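Local coordinates for esterase D (Lactobacillus rhamnosus, PDB 3DLT), which is an esterase of the alpha/beta-hydrolase type that hydrolyses carboxylic esters through a catalytic triad, at the butanoic acid site. Numbering follows the deposited sequence.

The butanoic acid site. Residues 30-31, 100-102, 134, 197-198, 226. With BUA (butanoic acid), chain B.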
ATOM      1  N   ALA A  30       0.162   4.109  -1.883  1.00 33.93           N
ATOM      2  CA  ALA A  30      -0.813   4.677  -0.967  1.00 34.11           C
ATOM      3  C   ALA A  30      -2.010   5.301  -1.725  1.00 35.02           C
ATOM      4  O   ALA A  30      -1.918   5.639  -2.911  1.00 34.93           O
ATOM      5  CB  ALA A  30      -0.148   5.712  -0.094  1.00 34.12           C
ATOM      6  N   TYR A  31      -3.121   5.454  -1.011  1.00 35.61           N
ATOM      7  CA  TYR A  31      -4.265   6.241  -1.467  1.00 35.76           C
ATOM      8  C   TYR A  31      -3.828   7.693  -1.549  1.00 35.66           C
ATOM      9  O   TYR A  31      -3.232   8.236  -0.600  1.00 35.46           O
ATOM     10  CB  TYR A  31      -5.395   6.081  -0.449  1.00 36.65           C
ATOM     11  CG  TYR A  31      -6.704   6.731  -0.793  1.00 36.44           C
ATOM     12  CD1 TYR A  31      -7.294   6.541  -2.023  1.00 34.91           C
ATOM     13  CD2 TYR A  31      -7.369   7.497   0.142  1.00 37.11           C
ATOM     14  CE1 TYR A  31      -8.500   7.123  -2.325  1.00 37.60           C
ATOM     15  CE2 TYR A  31      -8.597   8.062  -0.145  1.00 38.74           C
ATOM     16  CZ  TYR A  31      -9.153   7.880  -1.372  1.00 39.01           C
ATOM     17  OH  TYR A  31     -10.383   8.449  -1.615  1.00 38.65           O
ATOM     18  N   LEU A 100       1.259  -0.041   1.194  1.00 34.91           N
ATOM     19  CA  LEU A 100       1.011   0.944   2.242  1.00 35.96           C
ATOM     20  C   LEU A 100      -0.403   0.692   2.759  1.00 36.01           C
ATOM     21  O   LEU A 100      -0.778  -0.475   2.821  1.00 37.08           O
ATOM     22  CB  LEU A 100       1.303   2.352   1.691  1.00 35.95           C
ATOM     23  CG  LEU A 100       2.770   2.726   1.801  1.00 35.67           C
ATOM     24  CD1 LEU A 100       3.127   3.927   0.842  1.00 35.48           C
ATOM     25  CD2 LEU A 100       3.116   3.024   3.312  1.00 35.76           C
ATOM     26  N   SER A 101      -1.195   1.675   3.174  1.00 35.99           N
ATOM     27  CA  SER A 101      -2.475   1.320   3.757  1.00 35.64           C
ATOM     28  C   SER A 101      -3.400   0.746   2.713  1.00 35.97           C
ATOM     29  O   SER A 101      -3.833  -0.393   2.844  1.00 36.23           O
ATOM     30  CB  SER A 101      -3.180   2.487   4.454  1.00 35.90           C
ATOM     31  OG  SER A 101      -2.502   2.931   5.597  1.00 35.81           O
ATOM     32  N   LEU A 102      -3.706   1.543   1.679  1.00 36.45           N
ATOM     33  CA  LEU A 102      -4.526   1.085   0.548  1.00 35.76           C
ATOM     34  C   LEU A 102      -3.918  -0.123  -0.125  1.00 35.89           C
ATOM     35  O   LEU A 102      -4.514  -1.214  -0.175  1.00 35.69           O
ATOM     36  CB  LEU A 102      -4.688   2.194  -0.516  1.00 36.39           C
ATOM     37  CG  LEU A 102      -5.685   1.819  -1.637  1.00 36.70           C
ATOM     38  CD1 LEU A 102      -7.082   1.674  -1.043  1.00 36.80           C
ATOM     39  CD2 LEU A 102      -5.660   2.820  -2.817  1.00 36.56           C
ATOM     40  N   LEU A 134      -8.752  10.559   7.187  1.00 47.66           N
ATOM     41  CA  LEU A 134      -8.235  10.739   5.838  1.00 48.68           C
ATOM     42  C   LEU A 134      -8.784  11.966   5.167  1.00 49.34           C
ATOM     43  O   LEU A 134      -8.136  12.517   4.292  1.00 50.00           O
ATOM     44  CB  LEU A 134      -8.560   9.513   4.981  1.00 48.89           C
ATOM     45  CG  LEU A 134      -7.915   8.213   5.485  1.00 49.55           C
ATOM     46  CD1 LEU A 134      -8.187   7.073   4.538  1.00 50.36           C
ATOM     47  CD2 LEU A 134      -6.419   8.387   5.704  1.00 49.50           C
ATOM     48  N   LEU A 197      -3.063   9.481  10.078  1.00 41.06           N
ATOM     49  CA  LEU A 197      -3.987   9.148   9.032  1.00 39.84           C
ATOM     50  C   LEU A 197      -4.750   7.906   9.358  1.00 39.90           C
ATOM     51  O   LEU A 197      -5.943   7.854   9.114  1.00 39.95           O
ATOM     52  CB  LEU A 197      -3.258   8.989   7.692  1.00 39.54           C
ATOM     53  CG  LEU A 197      -2.684  10.295   7.126  1.00 39.81           C
ATOM     54  CD1 LEU A 197      -1.908  10.018   5.831  1.00 38.91           C
ATOM     55  CD2 LEU A 197      -3.798  11.316   6.901  1.00 39.81           C
ATOM     56  N   VAL A 198      -4.082   6.881   9.872  1.00 40.00           N
ATOM     57  CA  VAL A 198      -4.801   5.682  10.297  1.00 39.78           C
ATOM     58  C   VAL A 198      -4.430   5.355  11.731  1.00 40.25           C
ATOM     59  O   VAL A 198      -3.387   5.771  12.227  1.00 40.39           O
ATOM     60  CB  VAL A 198      -4.553   4.464   9.373  1.00 39.86           C
ATOM     61  CG1 VAL A 198      -5.056   4.758   7.954  1.00 39.08           C
ATOM     62  CG2 VAL A 198      -3.081   4.044   9.374  1.00 37.71           C
ATOM     63  N   HIS A 226       3.159   8.754   8.927  1.00 39.83           N
ATOM     64  CA  HIS A 226       2.551   7.685   8.141  1.00 38.51           C
ATOM     65  C   HIS A 226       3.406   6.993   7.045  1.00 38.17           C
ATOM     66  O   HIS A 226       3.473   5.756   7.021  1.00 37.13           O
ATOM     67  CB  HIS A 226       1.258   8.201   7.507  1.00 38.14           C
ATOM     68  CG  HIS A 226       0.523   7.164   6.715  1.00 36.84           C
ATOM     69  ND1 HIS A 226      -0.230   6.178   7.304  1.00 35.60           N
ATOM     70  CD2 HIS A 226       0.423   6.966   5.379  1.00 37.66           C
ATOM     71  CE1 HIS A 226      -0.735   5.397   6.369  1.00 35.98           C
ATOM     72  NE2 HIS A 226      -0.359   5.856   5.190  1.00 34.37           N
TER
HETATM   73  C1  BUA B 245      -3.941   6.360   4.669  1.00 32.21           C
HETATM   74  C2  BUA B 245      -3.904   6.647   3.189  1.00 33.19           C
HETATM   75  C3  BUA B 245      -2.486   6.545   2.621  1.00 33.42           C
HETATM   76  C4  BUA B 245      -2.139   5.083   2.385  1.00 34.55           C
HETATM   77  O1  BUA B 245      -2.852   4.428   1.620  1.00 32.86           O
HETATM   78  O2  BUA B 245      -1.156   4.582   2.954  1.00 33.73           O
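Butanoic acid, which would be the acid product of a butyrate ester though it may come from purification or crystallisation, is almost wholly enclosed in the active site: the protein hides 220 of its 230 Å². Hydrogen bonds fix the carboxyl end. BUA O1 accepts two backbone N-H groups, the first from Tyr31 N at 2.8 Å. The second comes almost straight (175° at the hydrogen) from Leu102 N to BUA O1 at 3.0 Å. This pair has the geometry of an oxyanion hole, one donor from the loop after strand 23-28 and one from the start of helix 101-113, whose N-terminal end would probably add to the stabilisation of negative charge. BUA O2 is likewise gripped twice, first by Ser101 N at 2.9 Å. His226 NE2 gives BUA O2 its other bond, at 2.7 Å. This bond lies in the imidazole plane, and the ring reaches it with CG anti to the backbone N (chi1 -178°). An alanine here would remove the imidazole and would probably loosen O2, as well as disabling the charge relay. OG of Ser101, the nucleophile, sits beside its own backbone N (chi1 -67°) at the edge of that ring; its 3.4 Å approach to BUA O2 is a contact, not a hydrogen bond.

Apolar contacts surround the tail. Leu134 CD2 meets the terminal methyl, BUA C1, at 3.4 Å. Val198 CG1 approaches BUA C1 at 3.8 Å. Leu197 CB lies over one face of the His226 ring, towards its rim, and so backs the histidine as well as lining the tail pocket.

In the fold, Ser101 follows strand 94-99 within the GxSxG nucleophile elbow and begins helix 101-113; His226 lies on the loop after strand 216-221, and Asp195, the predicted third triad member, is about 6 Å from the centre of the site.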